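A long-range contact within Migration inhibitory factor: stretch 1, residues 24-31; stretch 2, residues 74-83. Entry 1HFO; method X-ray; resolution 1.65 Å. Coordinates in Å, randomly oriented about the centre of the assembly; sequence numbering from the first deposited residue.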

# COMPACT_ATOMS: atom_id res chain seq x y z
N ALA A 24 17.47 -4.11 -10.61
CA ALA A 24 18.23 -5.22 -11.14
C ALA A 24 17.92 -6.51 -10.38
O ALA A 24 17.66 -7.53 -10.98
CB ALA A 24 19.74 -4.91 -11.04
N LEU A 25 17.94 -6.46 -9.05
CA LEU A 25 17.68 -7.66 -8.26
C LEU A 25 16.27 -8.23 -8.46
O LEU A 25 16.11 -9.44 -8.60
CB LEU A 25 17.90 -7.35 -6.78
CG LEU A 25 17.70 -8.54 -5.84
CD1 LEU A 25 18.70 -9.63 -6.16
CD2 LEU A 25 17.85 -8.06 -4.41
N VAL A 26 15.28 -7.35 -8.48
CA VAL A 26 13.90 -7.80 -8.66
C VAL A 26 13.72 -8.48 -10.01
O VAL A 26 13.10 -9.53 -10.10
CB VAL A 26 12.92 -6.62 -8.57
CG1 VAL A 26 11.52 -7.11 -8.93
CG2 VAL A 26 12.91 -6.04 -7.15
N GLY A 27 14.24 -7.88 -11.07
CA GLY A 27 14.10 -8.46 -12.39
C GLY A 27 14.84 -9.78 -12.50
O GLY A 27 14.34 -10.76 -13.05
N ASN A 28 16.05 -9.80 -11.98
CA ASN A 28 16.82 -11.01 -12.05
C ASN A 28 16.16 -12.15 -11.23
O ASN A 28 16.07 -13.27 -11.74
CB ASN A 28 18.28 -10.73 -11.63
CG ASN A 28 19.00 -9.72 -12.57
OD1 ASN A 28 18.79 -9.73 -13.79
ND2 ASN A 28 19.87 -8.87 -12.01
N ILE A 29 15.66 -11.90 -10.02
CA ILE A 29 15.05 -12.99 -9.26
C ILE A 29 13.70 -13.49 -9.78
O ILE A 29 13.35 -14.65 -9.60
CB ILE A 29 14.86 -12.68 -7.75
CG1 ILE A 29 13.80 -11.60 -7.55
CG2 ILE A 29 16.19 -12.26 -7.13
CD1 ILE A 29 13.45 -11.35 -6.09
N LEU A 30 12.93 -12.60 -10.41
CA LEU A 30 11.63 -13.00 -10.96
C LEU A 30 11.75 -13.34 -12.44
O LEU A 30 10.81 -13.81 -13.05
CB LEU A 30 10.60 -11.88 -10.78
CG LEU A 30 10.27 -11.50 -9.34
CD1 LEU A 30 9.40 -10.26 -9.32
CD2 LEU A 30 9.56 -12.67 -8.66
N SER A 31 12.93 -13.11 -13.01
CA SER A 31 13.17 -13.39 -14.43
C SER A 31 12.25 -12.57 -15.33
O SER A 31 11.65 -13.09 -16.27
CB SER A 31 13.00 -14.89 -14.72
OG SER A 31 14.06 -15.63 -14.13
N ASP A 74 13.66 -18.21 -0.97
CA ASP A 74 14.86 -17.74 -1.65
C ASP A 74 14.70 -16.25 -1.95
O ASP A 74 15.62 -15.45 -1.74
CB ASP A 74 15.09 -18.51 -2.95
CG ASP A 74 16.39 -18.13 -3.63
OD1 ASP A 74 17.23 -17.49 -2.96
OD2 ASP A 74 16.57 -18.47 -4.82
N HIS A 75 13.52 -15.86 -2.43
CA HIS A 75 13.28 -14.46 -2.71
C HIS A 75 13.61 -13.62 -1.49
O HIS A 75 14.26 -12.58 -1.58
CB HIS A 75 11.81 -14.20 -3.06
CG HIS A 75 11.38 -14.77 -4.37
ND1 HIS A 75 12.26 -15.04 -5.40
CD2 HIS A 75 10.15 -15.09 -4.84
CE1 HIS A 75 11.59 -15.49 -6.44
NE2 HIS A 75 10.31 -15.53 -6.13
N SER A 76 13.13 -14.08 -0.33
CA SER A 76 13.32 -13.37 0.93
C SER A 76 14.76 -13.21 1.39
O SER A 76 15.16 -12.15 1.88
CB SER A 76 12.53 -14.06 2.05
OG SER A 76 12.58 -13.27 3.23
N ALA A 77 15.53 -14.28 1.27
CA ALA A 77 16.92 -14.26 1.69
C ALA A 77 17.64 -13.16 0.90
O ALA A 77 18.29 -12.30 1.48
CB ALA A 77 17.56 -15.61 1.42
N LYS A 78 17.47 -13.19 -0.42
CA LYS A 78 18.12 -12.22 -1.30
C LYS A 78 17.68 -10.77 -1.08
O LYS A 78 18.50 -9.85 -1.02
CB LYS A 78 17.88 -12.62 -2.75
CG LYS A 78 18.49 -13.97 -3.12
CD LYS A 78 18.42 -14.19 -4.61
CE LYS A 78 18.30 -15.66 -4.96
NZ LYS A 78 19.40 -16.47 -4.36
N LEU A 79 16.36 -10.57 -0.98
CA LEU A 79 15.83 -9.23 -0.78
C LEU A 79 16.24 -8.65 0.57
O LEU A 79 16.57 -7.47 0.66
CB LEU A 79 14.29 -9.24 -0.89
CG LEU A 79 13.68 -9.16 -2.29
CD1 LEU A 79 14.27 -10.22 -3.18
CD2 LEU A 79 12.15 -9.31 -2.20
N PHE A 80 16.22 -9.46 1.62
CA PHE A 80 16.60 -8.96 2.92
C PHE A 80 18.08 -8.62 3.00
O PHE A 80 18.46 -7.62 3.61
CB PHE A 80 16.23 -9.95 4.01
CG PHE A 80 14.82 -9.79 4.50
CD1 PHE A 80 13.75 -10.24 3.73
CD2 PHE A 80 14.57 -9.17 5.71
CE1 PHE A 80 12.42 -10.07 4.18
CE2 PHE A 80 13.26 -8.99 6.17
CZ PHE A 80 12.18 -9.45 5.39
N ASP A 81 18.91 -9.45 2.39
CA ASP A 81 20.35 -9.18 2.36
C ASP A 81 20.56 -7.85 1.64
O ASP A 81 21.28 -6.97 2.12
CB ASP A 81 21.08 -10.31 1.63
CG ASP A 81 22.49 -9.92 1.23
OD1 ASP A 81 23.28 -9.51 2.11
OD2 ASP A 81 22.82 -10.02 0.02
N HIS A 82 19.89 -7.68 0.51
CA HIS A 82 20.01 -6.46 -0.27
C HIS A 82 19.58 -5.22 0.52
O HIS A 82 20.30 -4.23 0.57
CB HIS A 82 19.18 -6.60 -1.55
CG HIS A 82 19.16 -5.37 -2.39
ND1 HIS A 82 20.27 -4.92 -3.08
CD2 HIS A 82 18.19 -4.44 -2.60
CE1 HIS A 82 19.99 -3.77 -3.67
NE2 HIS A 82 18.74 -3.46 -3.39
N LEU A 83 18.40 -5.26 1.14
CA LEU A 83 17.93 -4.12 1.90
C LEU A 83 18.80 -3.80 3.13
O LEU A 83 19.05 -2.63 3.44
CB LEU A 83 16.47 -4.37 2.30
CG LEU A 83 15.53 -4.50 1.09
CD1 LEU A 83 14.15 -4.99 1.55
CD2 LEU A 83 15.40 -3.15 0.38

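How do the two backbones lie against each other? Residues 24-30 and all of stretch 2 are helical, and the two helices run nearly antiparallel, with 167° between their directions and axes 11.0 Å apart at closest approach. Ile29 therefore sits across from His75 (CA to CA, 6.9 Å), and Leu25, one turn earlier, across from Leu79 (CA to CA, 7.9 Å). No hydrogen bond crosses between them; backbone hydrogen bonds run along each helix, and the contact between them is made by packing.

What does the beginning of stretch 2 contribute? Asp74 does not reach the other helix, but its OD1 forms a salt bridge with Lys78 NZ at 2.8 Å, one turn on. His75 starts sideways from the backbone, and its ring then swings closer to the partner. His75 CE1 lies 3.7 Å from Ile29 O and His75 NE2 3.9 Å from Leu30 CD2, both approached obliquely. These are van der Waals contacts, and NE2 finds its hydrogen bond elsewhere in the structure. Ser76 and Ala77 make no contact.

How can a charged lysine serve an apolar contact? Lys78 leaves its backbone toward stretch 1, and the methylene CD packs 3.9 Å from Ile29 CG2. The end of the chain then leads away, carrying the ammonium group to Asp74.

Where do the aliphatic side chains meet? Leu79 starts sideways, but its end comes nearer: Leu79 CD1 lies 3.2 Å from Ile29 CD1, a very tight approach for two methyl groups, and 4.4 Å from Leu25 CD2. Such packing removes apolar surface from water.

What closes the contact at the far end? After Phe80, which points away, His82 points toward stretch 1, and His82 CB lies 3.5 Å from Leu25 CD2. Leu25 CD2 also lies 3.9 Å from Lys78 O, so Leu25 packs against backbone as well as side chains.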